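Local coordinates for protein L-lactate dehydrogenase (Trichomonas vaginalis, PDB 4UUL) that catalyses the NAD-dependent interconversion of lactate and pyruvate, and belongs to a family whose usual reaction is the oxidation of malate, at residues H22-G27 with V35-L40; N47-L52 with F67-D72; M140-N145 with I326-L331; E165-L170 with K175-I180; D193-T198 with Y216-F221. The protein carries 1 engineered substitution. All blocks are in the same frame, centred on the assembly; numbering follows the deposited sequence. Where two conformers were deposited one is given.

Interactions 1 and 2 share the nucleotide-binding half of the chain: each packs a helix against a strand of the same parallel sheet, and strands 35-40 and 64-70 are neighbours bonded through their backbones. Interactions 4 and 5 sit about 10 Å apart, centre to centre, in the C-terminal half, where Tyr216 OH meets Glu165 OE2 at 2.6 Å. These four are buried. Interaction 3 differs, being a surface contact between residues 140-145 and the long C-terminal helix. Aliphatic packing dominates interactions 1, 2 and 4; interaction 5 adds a phenylalanine face and a polar turn, while interaction 3 brings in a histidine ring.

Interaction 1: residues H22-G27 with V35-L40; sequences HWIASG and VYLHLL
Ile24 reaches out from the last turns of helix 15-25 and sets its CG2 methyl between Val35 and Leu37, two residues on the same side of strand 35-40. That one methyl does most of the work. Ile24 CG2 lies 4.1 Å from Val35 CG1 and from Leu37 CD2, while the longer CG1-CD1 branch of the isoleucine leads off elsewhere. The torsion explains the choice: with chi1 at -69°, CG1 stands beside the backbone N and CG2 is thrown anti to it, out toward the strand. The side chains of Ile24 and Val35 cross at about a right angle. Both valine methyls meet Ile24 CG2, and Val35 CG2 in addition lies on the helix backbone, 4.0 Å from Ile24 O and 4.1 Å from Ala25 CA. Leu37 also forks: CD2 serves Ile24, whereas CD1 reaches Ala25 CB at a looser 4.5 Å. Just beyond, the helix closes in a Schellman motif at Gly27, whose positive phi of 105° would press a side chain against the preceding carbonyl. Ser26 OG donates a hydrogen bond to Trp23 O at 2.6 Å. The contact belongs to the beta-alpha-beta unit of strand 5-10, helix 15-25 and strand 35-40 in the Rossmann-type domain; Leu37 also touches Val7 of strand 5-10 and both Leu64 and Phe67 of strand 64-70.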
# COMPACT_ATOMS: atom_id res chain seq x y z
N HIS B 22 5.14 -3.20 -2.88
CA HIS B 22 4.97 -1.85 -3.40
C HIS B 22 5.32 -0.76 -2.37
O HIS B 22 5.94 0.24 -2.69
CB HIS B 22 3.54 -1.65 -3.92
CG HIS B 22 3.27 -2.25 -5.26
ND1 HIS B 22 2.92 -3.56 -5.45
CD2 HIS B 22 3.30 -1.69 -6.50
CE1 HIS B 22 2.78 -3.79 -6.75
NE2 HIS B 22 3.01 -2.67 -7.40
N TRP B 23 4.95 -1.02 -1.13
CA TRP B 23 5.17 -0.05 -0.08
C TRP B 23 6.66 0.13 0.12
O TRP B 23 7.17 1.25 0.18
CB TRP B 23 4.46 -0.51 1.18
CG TRP B 23 4.01 0.60 2.14
CD1 TRP B 23 4.48 1.88 2.18
CD2 TRP B 23 2.97 0.53 3.12
NE1 TRP B 23 3.85 2.59 3.18
CE2 TRP B 23 2.90 1.79 3.76
CE3 TRP B 23 2.09 -0.47 3.52
CZ2 TRP B 23 1.98 2.07 4.76
CZ3 TRP B 23 1.19 -0.19 4.52
CH2 TRP B 23 1.14 1.06 5.13
N ILE B 24 7.39 -0.97 0.18
CA ILE B 24 8.85 -0.90 0.32
C ILE B 24 9.49 -0.23 -0.90
O ILE B 24 10.38 0.63 -0.78
CB ILE B 24 9.44 -2.30 0.55
CG1 ILE B 24 8.99 -2.80 1.94
CG2 ILE B 24 10.97 -2.26 0.50
CD1 ILE B 24 9.26 -4.22 2.20
N ALA B 25 9.03 -0.60 -2.10
CA ALA B 25 9.60 -0.04 -3.32
C ALA B 25 9.36 1.46 -3.44
O ALA B 25 10.11 2.14 -4.14
CB ALA B 25 9.08 -0.73 -4.53
N SER B 26 8.30 1.96 -2.79
CA SER B 26 7.99 3.37 -2.79
C SER B 26 8.93 4.19 -1.95
O SER B 26 8.85 5.43 -2.00
CB SER B 26 6.56 3.59 -2.30
OG SER B 26 6.48 3.54 -0.89
N GLY B 27 9.81 3.54 -1.16
CA GLY B 27 10.81 4.24 -0.39
C GLY B 27 10.53 4.33 1.11
O GLY B 27 11.32 4.92 1.86
N VAL B 35 16.27 -0.13 -2.87
CA VAL B 35 15.98 -1.47 -2.44
C VAL B 35 15.99 -2.40 -3.65
O VAL B 35 15.66 -2.01 -4.77
CB VAL B 35 14.64 -1.56 -1.69
CG1 VAL B 35 14.71 -0.77 -0.42
CG2 VAL B 35 13.48 -1.14 -2.59
N TYR B 36 16.40 -3.64 -3.39
CA TYR B 36 16.38 -4.71 -4.36
C TYR B 36 15.54 -5.84 -3.74
O TYR B 36 15.88 -6.32 -2.65
CB TYR B 36 17.79 -5.22 -4.73
CG TYR B 36 17.77 -6.28 -5.79
CD1 TYR B 36 17.43 -7.59 -5.47
CD2 TYR B 36 18.16 -6.00 -7.09
CE1 TYR B 36 17.44 -8.59 -6.42
CE2 TYR B 36 18.18 -7.00 -8.05
CZ TYR B 36 17.80 -8.29 -7.71
OH TYR B 36 17.81 -9.28 -8.66
N LEU B 37 14.40 -6.18 -4.36
CA LEU B 37 13.43 -7.12 -3.76
C LEU B 37 13.69 -8.53 -4.22
O LEU B 37 13.74 -8.81 -5.40
CB LEU B 37 12.00 -6.70 -4.09
CG LEU B 37 11.58 -5.32 -3.57
CD1 LEU B 37 10.18 -5.03 -4.03
CD2 LEU B 37 11.70 -5.28 -2.11
N HIS B 38 13.82 -9.43 -3.26
CA HIS B 38 13.83 -10.88 -3.51
C HIS B 38 12.44 -11.38 -3.16
O HIS B 38 11.98 -11.23 -2.02
CB HIS B 38 14.86 -11.56 -2.65
CG HIS B 38 16.27 -11.13 -2.91
ND1 HIS B 38 17.24 -12.02 -3.33
CD2 HIS B 38 16.90 -9.94 -2.76
CE1 HIS B 38 18.40 -11.38 -3.44
NE2 HIS B 38 18.22 -10.12 -3.13
N LEU B 39 11.73 -11.91 -4.17
CA LEU B 39 10.32 -12.25 -4.06
C LEU B 39 10.17 -13.74 -4.25
O LEU B 39 10.32 -14.25 -5.37
CB LEU B 39 9.52 -11.46 -5.10
CG LEU B 39 9.70 -9.94 -5.01
CD1 LEU B 39 9.08 -9.26 -6.19
CD2 LEU B 39 9.03 -9.41 -3.75
N LEU B 40 9.92 -14.48 -3.16
CA LEU B 40 9.89 -15.92 -3.16
C LEU B 40 8.48 -16.44 -3.05
O LEU B 40 7.70 -15.97 -2.21
CB LEU B 40 10.73 -16.47 -2.01
CG LEU B 40 10.77 -17.98 -1.80
CD1 LEU B 40 11.43 -18.69 -2.98
CD2 LEU B 40 11.46 -18.35 -0.47

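Interaction 2: residues N47-L52 with F67-D72; sequences NRLTAL and FVATTD
Leu49 is the residue that brings helix 46-57 down onto strand 64-70, and Ala69 is what it lands on. Ala69 CB lies against the CG-CD2 side of the leucine, 3.8 Å from Leu49 CG and equally far from Leu49 CD2. With CG anti to the backbone N (chi1 -168°), the leucine projects from the helix toward the sheet, and its CD2 methyl passes on from the alanine to lie 4.1 Å from Thr70 N. Thr70 contributes backbone alone, since its side chain points away from the helix. There its OG1 accepts a bond from Asp72 N at 2.9 Å, nearly straight at 164°, an ST turn that shapes the chain as it leaves the strand; Asp72 in turn caps the next helix through Ala75 N. Leu49 also touches Leu39 of the neighbouring strand and Ala12 of the glycine-rich loop, so it lies close to the predicted NAD site, and the adjacent Arg48 contacts NADH in another model of this protein. Across the contact the chemistry is van der Waals, a leucine branch against an alanine CB and a peptide nitrogen, while the polar bonds run within the helix, between neighbouring strands and in the turn.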
# COMPACT_ATOMS: atom_id res chain seq x y z
N ASN B 47 2.75 -17.30 -11.85
CA ASN B 47 2.05 -16.33 -12.71
C ASN B 47 1.56 -15.09 -11.91
O ASN B 47 1.72 -13.94 -12.39
CB ASN B 47 0.91 -16.98 -13.44
CG ASN B 47 1.39 -17.84 -14.60
OD1 ASN B 47 2.54 -17.72 -15.05
ND2 ASN B 47 0.54 -18.72 -15.06
N ARG B 48 1.03 -15.32 -10.71
CA ARG B 48 0.63 -14.19 -9.89
C ARG B 48 1.86 -13.36 -9.47
O ARG B 48 1.81 -12.14 -9.34
CB ARG B 48 -0.18 -14.68 -8.70
CG ARG B 48 -1.18 -13.65 -8.19
CD ARG B 48 -2.04 -14.18 -7.10
NE ARG B 48 -2.42 -13.11 -6.18
CZ ARG B 48 -2.68 -13.30 -4.89
NH1 ARG B 48 -2.59 -14.52 -4.35
NH2 ARG B 48 -3.01 -12.27 -4.11
N LEU B 49 2.99 -14.03 -9.25
CA LEU B 49 4.17 -13.28 -8.90
C LEU B 49 4.66 -12.45 -10.08
O LEU B 49 5.07 -11.28 -9.90
CB LEU B 49 5.28 -14.21 -8.38
CG LEU B 49 6.45 -13.47 -7.73
CD1 LEU B 49 6.00 -12.38 -6.73
CD2 LEU B 49 7.29 -14.50 -7.05
N THR B 50 4.57 -13.00 -11.29
CA THR B 50 4.91 -12.25 -12.48
C THR B 50 4.01 -11.01 -12.58
O THR B 50 4.49 -9.91 -12.89
CB THR B 50 4.82 -13.11 -13.72
OG1 THR B 50 5.81 -14.14 -13.63
CG2 THR B 50 5.07 -12.29 -14.98
N ALA B 51 2.71 -11.18 -12.33
CA ALA B 51 1.80 -10.03 -12.32
C ALA B 51 2.25 -8.97 -11.33
O ALA B 51 2.19 -7.78 -11.63
CB ALA B 51 0.38 -10.46 -12.02
N LEU B 52 2.66 -9.37 -10.13
CA LEU B 52 3.17 -8.42 -9.13
C LEU B 52 4.35 -7.64 -9.70
O LEU B 52 4.41 -6.43 -9.60
CB LEU B 52 3.53 -9.10 -7.79
CG LEU B 52 4.54 -8.31 -6.93
CD1 LEU B 52 3.92 -7.06 -6.49
CD2 LEU B 52 4.93 -9.15 -5.71
N PHE B 67 14.75 -6.45 -8.82
CA PHE B 67 14.08 -7.50 -8.10
C PHE B 67 14.40 -8.83 -8.78
O PHE B 67 14.83 -8.89 -9.94
CB PHE B 67 12.57 -7.28 -8.10
CG PHE B 67 11.98 -7.23 -9.47
CD1 PHE B 67 11.62 -8.39 -10.12
CD2 PHE B 67 11.80 -6.03 -10.10
CE1 PHE B 67 11.11 -8.34 -11.43
CE2 PHE B 67 11.28 -5.97 -11.38
CZ PHE B 67 10.93 -7.13 -12.03
N VAL B 68 14.12 -9.90 -8.05
CA VAL B 68 14.11 -11.24 -8.60
C VAL B 68 12.88 -11.94 -8.04
O VAL B 68 12.62 -11.90 -6.85
CB VAL B 68 15.40 -12.04 -8.29
CG1 VAL B 68 15.64 -12.26 -6.81
CG2 VAL B 68 15.37 -13.36 -9.06
N ALA B 69 12.08 -12.49 -8.92
CA ALA B 69 10.92 -13.31 -8.57
C ALA B 69 11.32 -14.73 -8.81
O ALA B 69 11.78 -15.09 -9.92
CB ALA B 69 9.78 -13.00 -9.52
N THR B 70 11.21 -15.56 -7.79
CA THR B 70 11.83 -16.89 -7.85
C THR B 70 11.10 -17.92 -7.00
O THR B 70 10.39 -17.55 -6.05
CB THR B 70 13.30 -16.77 -7.42
OG1 THR B 70 13.97 -18.01 -7.64
CG2 THR B 70 13.46 -16.40 -5.96
N THR B 71 11.29 -19.17 -7.34
CA THR B 71 10.94 -20.28 -6.46
C THR B 71 12.17 -20.90 -5.77
O THR B 71 12.03 -21.83 -5.01
CB THR B 71 10.25 -21.38 -7.23
OG1 THR B 71 11.14 -21.90 -8.21
CG2 THR B 71 9.02 -20.82 -7.94
N ASP B 72 13.35 -20.39 -6.05
CA ASP B 72 14.60 -20.99 -5.64
C ASP B 72 15.11 -20.36 -4.35
O ASP B 72 15.38 -19.13 -4.31
CB ASP B 72 15.67 -20.73 -6.71
CG ASP B 72 16.98 -21.31 -6.33
OD1 ASP B 72 17.00 -22.52 -6.09
OD2 ASP B 72 17.98 -20.57 -6.24

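Interaction 3: residues M140-N145 with I326-L331; sequences MLHAKN and IALNHL
His142, the first residue past the end of helix 132-141, turns its ring toward helix 307-337 and meets two leucines there. The closer approach is with Leu331: its CD1 methyl comes within 3.8 Å of His142 CE1 and 4.2 Å of NE2, the two side chains arriving from opposite directions. Leu328 CD2 lies at the edge of the same ring, near its plane, 4.4 Å from His142 CE1. The imidazole therefore presents the carbon between its nitrogens to a pair of methyls. Its chi1 of -66° sets the ring beside the backbone N, and ND1 bonds to the carbonyl of Ile138, one turn back in the helix, which holds the ring in that orientation. The looser side is that of Leu141, an exposed residue that gives only one methyl contact, CD1 to Leu328 CD2 at 4.2 Å, the two leucines crossing at about a right angle. The backbones stay well apart: the nearest alpha carbons, those of Leu141 and Leu328, are 10.0 Å from each other, so the gap is bridged by side chains alone. Lys109 of helix 97-118 touches the histidine as well. With ND1 engaged inside its own helix end, the imidazole meets the C-terminal helix through van der Waals contact, and between these two segments methyls and the ring pack at the surface without a polar bond.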
# COMPACT_ATOMS: atom_id res chain seq x y z
N MET B 140 15.42 -19.75 14.15
CA MET B 140 16.64 -19.35 14.83
C MET B 140 17.47 -20.56 15.27
O MET B 140 18.69 -20.57 15.10
CB MET B 140 16.26 -18.47 16.01
CG MET B 140 17.45 -18.04 16.86
SD MET B 140 17.01 -17.05 18.30
CE MET B 140 15.88 -18.08 19.17
N LEU B 141 16.82 -21.56 15.86
CA LEU B 141 17.56 -22.76 16.30
C LEU B 141 18.26 -23.48 15.18
O LEU B 141 19.25 -24.15 15.39
CB LEU B 141 16.60 -23.75 16.99
CG LEU B 141 16.11 -23.32 18.39
CD1 LEU B 141 15.07 -24.30 18.86
CD2 LEU B 141 17.26 -23.18 19.42
N HIS B 142 17.73 -23.34 13.97
CA HIS B 142 18.26 -24.03 12.81
C HIS B 142 19.05 -23.12 11.87
O HIS B 142 19.31 -23.48 10.73
CB HIS B 142 17.14 -24.75 12.08
CG HIS B 142 16.58 -25.87 12.90
ND1 HIS B 142 15.50 -25.72 13.74
CD2 HIS B 142 16.97 -27.17 13.01
CE1 HIS B 142 15.25 -26.86 14.36
NE2 HIS B 142 16.12 -27.76 13.94
N ALA B 143 19.50 -21.98 12.40
CA ALA B 143 20.30 -21.05 11.62
C ALA B 143 21.69 -20.94 12.25
O ALA B 143 22.01 -20.04 13.05
CB ALA B 143 19.61 -19.68 11.59
N LYS B 144 22.57 -21.86 11.89
CA LYS B 144 23.76 -22.07 12.70
C LYS B 144 24.75 -20.91 12.69
O LYS B 144 25.46 -20.70 13.68
CB LYS B 144 24.44 -23.35 12.27
CG LYS B 144 25.21 -23.27 10.99
CD LYS B 144 25.76 -24.66 10.61
CE LYS B 144 26.46 -24.64 9.26
NZ LYS B 144 27.09 -25.95 8.94
N ASN B 145 24.79 -20.14 11.60
CA ASN B 145 25.72 -19.02 11.48
C ASN B 145 25.09 -17.67 11.88
O ASN B 145 25.74 -16.62 11.75
CB ASN B 145 26.22 -18.86 10.03
CG ASN B 145 27.00 -20.03 9.55
OD1 ASN B 145 27.70 -20.67 10.31
ND2 ASN B 145 26.92 -20.31 8.24
N ILE B 326 6.40 -29.06 21.23
CA ILE B 326 5.63 -29.73 20.19
C ILE B 326 6.41 -29.70 18.87
O ILE B 326 6.51 -30.69 18.16
CB ILE B 326 4.24 -29.04 19.98
CG1 ILE B 326 3.33 -29.28 21.20
CG2 ILE B 326 3.58 -29.51 18.67
CD1 ILE B 326 2.10 -28.42 21.20
N ALA B 327 6.95 -28.54 18.52
CA ALA B 327 7.66 -28.34 17.26
C ALA B 327 8.90 -29.21 17.23
O ALA B 327 9.12 -29.94 16.26
CB ALA B 327 8.05 -26.87 17.08
N LEU B 328 9.69 -29.17 18.31
CA LEU B 328 10.92 -29.98 18.35
C LEU B 328 10.63 -31.48 18.36
O LEU B 328 11.30 -32.24 17.68
CB LEU B 328 11.83 -29.57 19.52
CG LEU B 328 12.44 -28.17 19.37
CD1 LEU B 328 13.25 -27.85 20.60
CD2 LEU B 328 13.32 -28.03 18.15
N ASN B 329 9.57 -31.87 19.03
CA ASN B 329 9.22 -33.28 19.03
C ASN B 329 8.79 -33.75 17.64
O ASN B 329 9.15 -34.83 17.20
CB ASN B 329 8.09 -33.56 20.03
CG ASN B 329 7.56 -35.00 19.90
OD1 ASN B 329 8.28 -35.95 20.21
ND2 ASN B 329 6.33 -35.17 19.40
N HIS B 330 8.00 -32.93 16.93
CA HIS B 330 7.61 -33.31 15.58
C HIS B 330 8.84 -33.53 14.71
O HIS B 330 8.95 -34.53 13.97
CB HIS B 330 6.70 -32.22 14.99
CG HIS B 330 6.23 -32.54 13.60
ND1 HIS B 330 5.19 -33.40 13.36
CD2 HIS B 330 6.61 -32.06 12.39
CE1 HIS B 330 4.99 -33.49 12.06
NE2 HIS B 330 5.85 -32.69 11.44
N LEU B 331 9.77 -32.58 14.73
CA LEU B 331 10.98 -32.69 13.95
C LEU B 331 11.72 -33.96 14.34
O LEU B 331 12.25 -34.67 13.47
CB LEU B 331 11.86 -31.46 14.13
CG LEU B 331 11.24 -30.17 13.53
CD1 LEU B 331 12.14 -29.01 13.90
CD2 LEU B 331 11.12 -30.23 12.02

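Interaction 4: residues E165-L170 with K175-I180; sequences EVASKL and KDVHDI
Helix 156-170 and the start of strand 177-183 come closest at Ala167 and Val177, whose alpha carbons are 6.5 Å apart. The small alanine is consistent with this close approach: Val177 CG2 rests on it, 4.0 Å from both Ala167 CA and Ala167 CB. The valine bridges further along the helix in both directions, CG1 reaching Val166 CG1 at 4.2 Å and CG2 reaching Leu170 CD1 at 4.4 Å. With chi1 at 180°, CG1 stands anti to its backbone N and CG2 anti to its carbonyl carbon, which sends CG1 to Val166 and CG2 to Ala167 and Leu170. Past the valine, the strand is interrupted at Asp179, and Ile180 comes round to face the helix again. Val166 and Ile180 point at each other tip to tip, Ile180 CD1 lying 3.9 Å from Val166 CB and CG2 alike. On the outer side, Lys175 NZ and Asp176 OD2 form a salt bridge of 2.9 Å between adjacent residues. Phe221 of helix 214-236 touches Val166 too, so the valine is shared between strand and second helix. This is a helix-loop-strand connection, its short link including a 3-10 turn, that packs one face of the antiparallel sheet in the alpha/beta C-terminal domain of the lactate/malate dehydrogenases.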
# COMPACT_ATOMS: atom_id res chain seq x y z
N GLU B 165 -8.69 0.61 19.81
CA GLU B 165 -9.84 0.26 20.61
C GLU B 165 -9.89 1.12 21.86
O GLU B 165 -10.93 1.62 22.24
CB GLU B 165 -9.79 -1.23 20.94
CG GLU B 165 -10.69 -1.70 22.03
CD GLU B 165 -12.18 -1.49 21.72
OE1 GLU B 165 -12.56 -1.34 20.53
OE2 GLU B 165 -13.00 -1.47 22.68
N VAL B 166 -8.76 1.25 22.55
CA VAL B 166 -8.75 1.99 23.79
C VAL B 166 -8.96 3.46 23.56
O VAL B 166 -9.72 4.10 24.29
CB VAL B 166 -7.44 1.73 24.57
CG1 VAL B 166 -7.34 2.68 25.76
CG2 VAL B 166 -7.40 0.26 25.01
N ALA B 167 -8.33 4.01 22.54
CA ALA B 167 -8.51 5.42 22.22
C ALA B 167 -9.97 5.69 21.91
O ALA B 167 -10.55 6.66 22.37
CB ALA B 167 -7.61 5.80 21.03
N SER B 168 -10.61 4.81 21.15
CA SER B 168 -12.01 5.01 20.83
C SER B 168 -12.87 4.92 22.09
O SER B 168 -13.78 5.70 22.26
CB SER B 168 -12.51 4.07 19.72
OG SER B 168 -12.54 2.70 20.09
N LYS B 169 -12.55 4.00 22.98
CA LYS B 169 -13.33 3.80 24.19
C LYS B 169 -13.26 5.05 25.07
O LYS B 169 -14.26 5.47 25.65
CB LYS B 169 -12.83 2.55 24.94
CG LYS B 169 -13.58 2.26 26.25
CD LYS B 169 -14.97 1.71 25.99
CE LYS B 169 -15.67 1.42 27.29
NZ LYS B 169 -16.98 0.76 27.07
N LEU B 170 -12.09 5.67 25.09
CA LEU B 170 -11.85 6.86 25.91
C LEU B 170 -12.20 8.19 25.22
O LEU B 170 -12.15 9.23 25.86
CB LEU B 170 -10.37 6.89 26.29
CG LEU B 170 -9.86 5.76 27.20
CD1 LEU B 170 -8.34 5.72 27.14
CD2 LEU B 170 -10.33 5.94 28.64
N LYS B 175 -2.70 9.13 19.56
CA LYS B 175 -1.49 9.78 20.06
C LYS B 175 -1.56 10.16 21.54
O LYS B 175 -0.52 10.42 22.16
CB LYS B 175 -1.19 11.05 19.29
CG LYS B 175 -2.22 12.14 19.51
CD LYS B 175 -1.77 13.43 18.88
CE LYS B 175 -2.85 14.53 19.00
NZ LYS B 175 -3.20 14.94 20.38
N ASP B 176 -2.77 10.19 22.10
CA ASP B 176 -2.94 10.58 23.50
C ASP B 176 -3.06 9.41 24.45
O ASP B 176 -3.37 9.62 25.61
CB ASP B 176 -4.15 11.50 23.61
CG ASP B 176 -3.84 12.88 23.04
OD1 ASP B 176 -2.73 13.40 23.33
OD2 ASP B 176 -4.68 13.41 22.29
N VAL B 177 -2.82 8.20 23.95
CA VAL B 177 -2.79 6.99 24.78
C VAL B 177 -1.34 6.54 24.74
O VAL B 177 -0.69 6.71 23.73
CB VAL B 177 -3.72 5.91 24.25
CG1 VAL B 177 -3.68 4.66 25.11
CG2 VAL B 177 -5.14 6.45 24.15
N HIS B 178 -0.86 5.97 25.84
CA HIS B 178 0.54 5.63 26.00
C HIS B 178 0.69 4.31 26.74
O HIS B 178 -0.06 4.03 27.65
CB HIS B 178 1.24 6.72 26.82
CG HIS B 178 1.08 8.08 26.23
ND1 HIS B 178 1.89 8.56 25.22
CD2 HIS B 178 0.18 9.05 26.48
CE1 HIS B 178 1.50 9.78 24.89
NE2 HIS B 178 0.46 10.10 25.64
N ASP B 179 1.70 3.56 26.34
CA ASP B 179 2.19 2.40 27.09
C ASP B 179 1.22 1.24 27.18
O ASP B 179 1.22 0.50 28.17
CB ASP B 179 2.68 2.82 28.48
CG ASP B 179 3.85 3.75 28.41
OD1 ASP B 179 4.67 3.64 27.48
OD2 ASP B 179 3.93 4.62 29.29
N ILE B 180 0.44 1.01 26.13
CA ILE B 180 -0.23 -0.28 25.93
C ILE B 180 0.80 -1.29 25.43
O ILE B 180 1.61 -0.97 24.58
CB ILE B 180 -1.38 -0.15 24.92
CG1 ILE B 180 -2.47 0.76 25.49
CG2 ILE B 180 -1.92 -1.53 24.55
CD1 ILE B 180 -3.60 1.02 24.50

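Interaction 5: residues D193-T198 with Y216-F221; sequences DLTQAT and YVFDTF
Asp193 OD1 is gripped twice by Thr195, whose hydroxyl OG1 donates at 2.7 Å along the syn lone pair and whose backbone N donates at 2.8 Å from above the carboxylate plane. The second of these bonds makes an Asx turn. The other oxygen, Asp193 OD2, receives Gln196 NE2 at 3.0 Å on its own syn side, a nearly straight bond (171°) in the amide plane, and Trp183 NE1 bonds to it too. Held by so many donors, the carboxylate probably stays ionised even in this buried place. The turn it stabilises carries Leu194 toward helix 214-236, and here the contact becomes apolar. Leu194 CD1 sits over the centre of one face of the Phe221 ring, 3.8 Å from its centroid and 12° off the normal, a CH-pi contact. Leu194 CD2 reaches out to the rim at Phe221 CZ, 3.7 Å away, so the whole fork lies on the ring. With CG anti to the backbone N (chi1 165°), Phe221 carries its ring out to the leucine. Val217, one turn earlier, adds its CG1 at 4.2 Å from Leu194 CD1. Thr195 has a second role: while OG1 faces the aspartate, its CG2 methyl meets the edge of the Phe218 ring at CZ, 4.2 Å off, and Trp308 packs against that ring edge-to-face. The helix widens into a pi-type turn at 216-220, closed by Phe221 N to Tyr216 O. An Asx-turn loop between strands 191-193 and 198-201, packed chiefly through Leu194, with Thr195 alongside, onto Val217, Phe218 and Phe221, joins sheet and helix in the alpha/beta C-terminal domain.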
# COMPACT_ATOMS: atom_id res chain seq x y z
N ASP B 193 -2.06 -5.97 27.69
CA ASP B 193 -1.87 -5.34 28.99
C ASP B 193 -2.18 -3.84 28.95
O ASP B 193 -1.53 -3.08 28.18
CB ASP B 193 -0.41 -5.54 29.38
CG ASP B 193 -0.02 -4.88 30.71
OD1 ASP B 193 -0.89 -4.66 31.56
OD2 ASP B 193 1.20 -4.63 30.87
N LEU B 194 -3.17 -3.44 29.71
CA LEU B 194 -3.53 -2.06 29.91
C LEU B 194 -3.07 -1.52 31.23
O LEU B 194 -3.39 -0.36 31.54
CB LEU B 194 -5.04 -1.88 29.77
CG LEU B 194 -5.63 -2.27 28.42
CD1 LEU B 194 -7.15 -1.95 28.35
CD2 LEU B 194 -4.86 -1.66 27.21
N THR B 195 -2.42 -2.32 32.06
CA THR B 195 -2.09 -1.90 33.44
C THR B 195 -1.01 -0.83 33.56
O THR B 195 -0.90 -0.22 34.62
CB THR B 195 -1.76 -3.08 34.35
OG1 THR B 195 -0.52 -3.63 33.98
CG2 THR B 195 -2.83 -4.12 34.30
N GLN B 196 -0.24 -0.61 32.50
CA GLN B 196 0.74 0.48 32.47
C GLN B 196 0.16 1.73 31.82
O GLN B 196 0.72 2.81 31.96
CB GLN B 196 1.97 0.14 31.65
CG GLN B 196 2.35 -1.33 31.58
CD GLN B 196 2.83 -1.91 32.90
OE1 GLN B 196 3.36 -1.19 33.80
NE2 GLN B 196 2.73 -3.22 33.00
N ALA B 197 -0.95 1.59 31.12
CA ALA B 197 -1.32 2.59 30.13
C ALA B 197 -1.86 3.88 30.75
O ALA B 197 -2.59 3.87 31.76
CB ALA B 197 -2.33 2.02 29.18
N THR B 198 -1.51 4.98 30.11
CA THR B 198 -2.03 6.28 30.50
C THR B 198 -2.64 6.96 29.28
O THR B 198 -2.44 6.54 28.14
CB THR B 198 -0.94 7.21 31.07
OG1 THR B 198 0.18 7.27 30.17
CG2 THR B 198 -0.48 6.72 32.45
N TYR B 216 -14.70 -4.20 31.47
CA TYR B 216 -14.15 -3.84 30.19
C TYR B 216 -12.69 -4.25 30.08
O TYR B 216 -12.30 -5.02 29.20
CB TYR B 216 -14.31 -2.34 29.91
CG TYR B 216 -13.66 -1.99 28.59
CD1 TYR B 216 -14.34 -2.19 27.39
CD2 TYR B 216 -12.35 -1.52 28.53
CE1 TYR B 216 -13.71 -1.91 26.16
CE2 TYR B 216 -11.72 -1.24 27.34
CZ TYR B 216 -12.41 -1.44 26.15
OH TYR B 216 -11.75 -1.16 24.96
N VAL B 217 -11.86 -3.73 30.98
CA VAL B 217 -10.41 -3.96 30.89
C VAL B 217 -10.04 -5.42 30.89
O VAL B 217 -9.24 -5.85 30.05
CB VAL B 217 -9.67 -3.24 32.05
CG1 VAL B 217 -8.20 -3.60 32.06
CG2 VAL B 217 -9.89 -1.72 31.96
N PHE B 218 -10.61 -6.19 31.82
CA PHE B 218 -10.13 -7.54 32.07
C PHE B 218 -11.05 -8.63 31.54
O PHE B 218 -10.89 -9.80 31.88
CB PHE B 218 -9.88 -7.73 33.57
CG PHE B 218 -8.81 -6.84 34.11
CD1 PHE B 218 -7.45 -7.10 33.83
CD2 PHE B 218 -9.15 -5.73 34.88
CE1 PHE B 218 -6.47 -6.25 34.33
CE2 PHE B 218 -8.18 -4.86 35.36
CZ PHE B 218 -6.84 -5.11 35.10
N ASP B 219 -12.01 -8.26 30.70
CA ASP B 219 -12.78 -9.25 29.98
C ASP B 219 -13.17 -8.82 28.56
O ASP B 219 -12.69 -9.41 27.57
CB ASP B 219 -14.03 -9.61 30.76
CG ASP B 219 -14.73 -10.80 30.17
OD1 ASP B 219 -14.21 -11.93 30.37
OD2 ASP B 219 -15.75 -10.61 29.48
N THR B 220 -14.01 -7.81 28.43
CA THR B 220 -14.49 -7.36 27.13
C THR B 220 -13.36 -6.98 26.18
O THR B 220 -13.38 -7.34 24.99
CB THR B 220 -15.37 -6.12 27.26
OG1 THR B 220 -16.46 -6.39 28.14
CG2 THR B 220 -15.90 -5.69 25.88
N PHE B 221 -12.39 -6.21 26.68
CA PHE B 221 -11.35 -5.66 25.82
C PHE B 221 -10.60 -6.80 25.12
O PHE B 221 -10.50 -6.79 23.90
CB PHE B 221 -10.44 -4.77 26.65
CG PHE B 221 -9.15 -4.44 26.00
CD1 PHE B 221 -9.08 -3.51 24.98
CD2 PHE B 221 -8.01 -5.04 26.44
CE1 PHE B 221 -7.85 -3.24 24.39
CE2 PHE B 221 -6.81 -4.75 25.89
CZ PHE B 221 -6.72 -3.90 24.85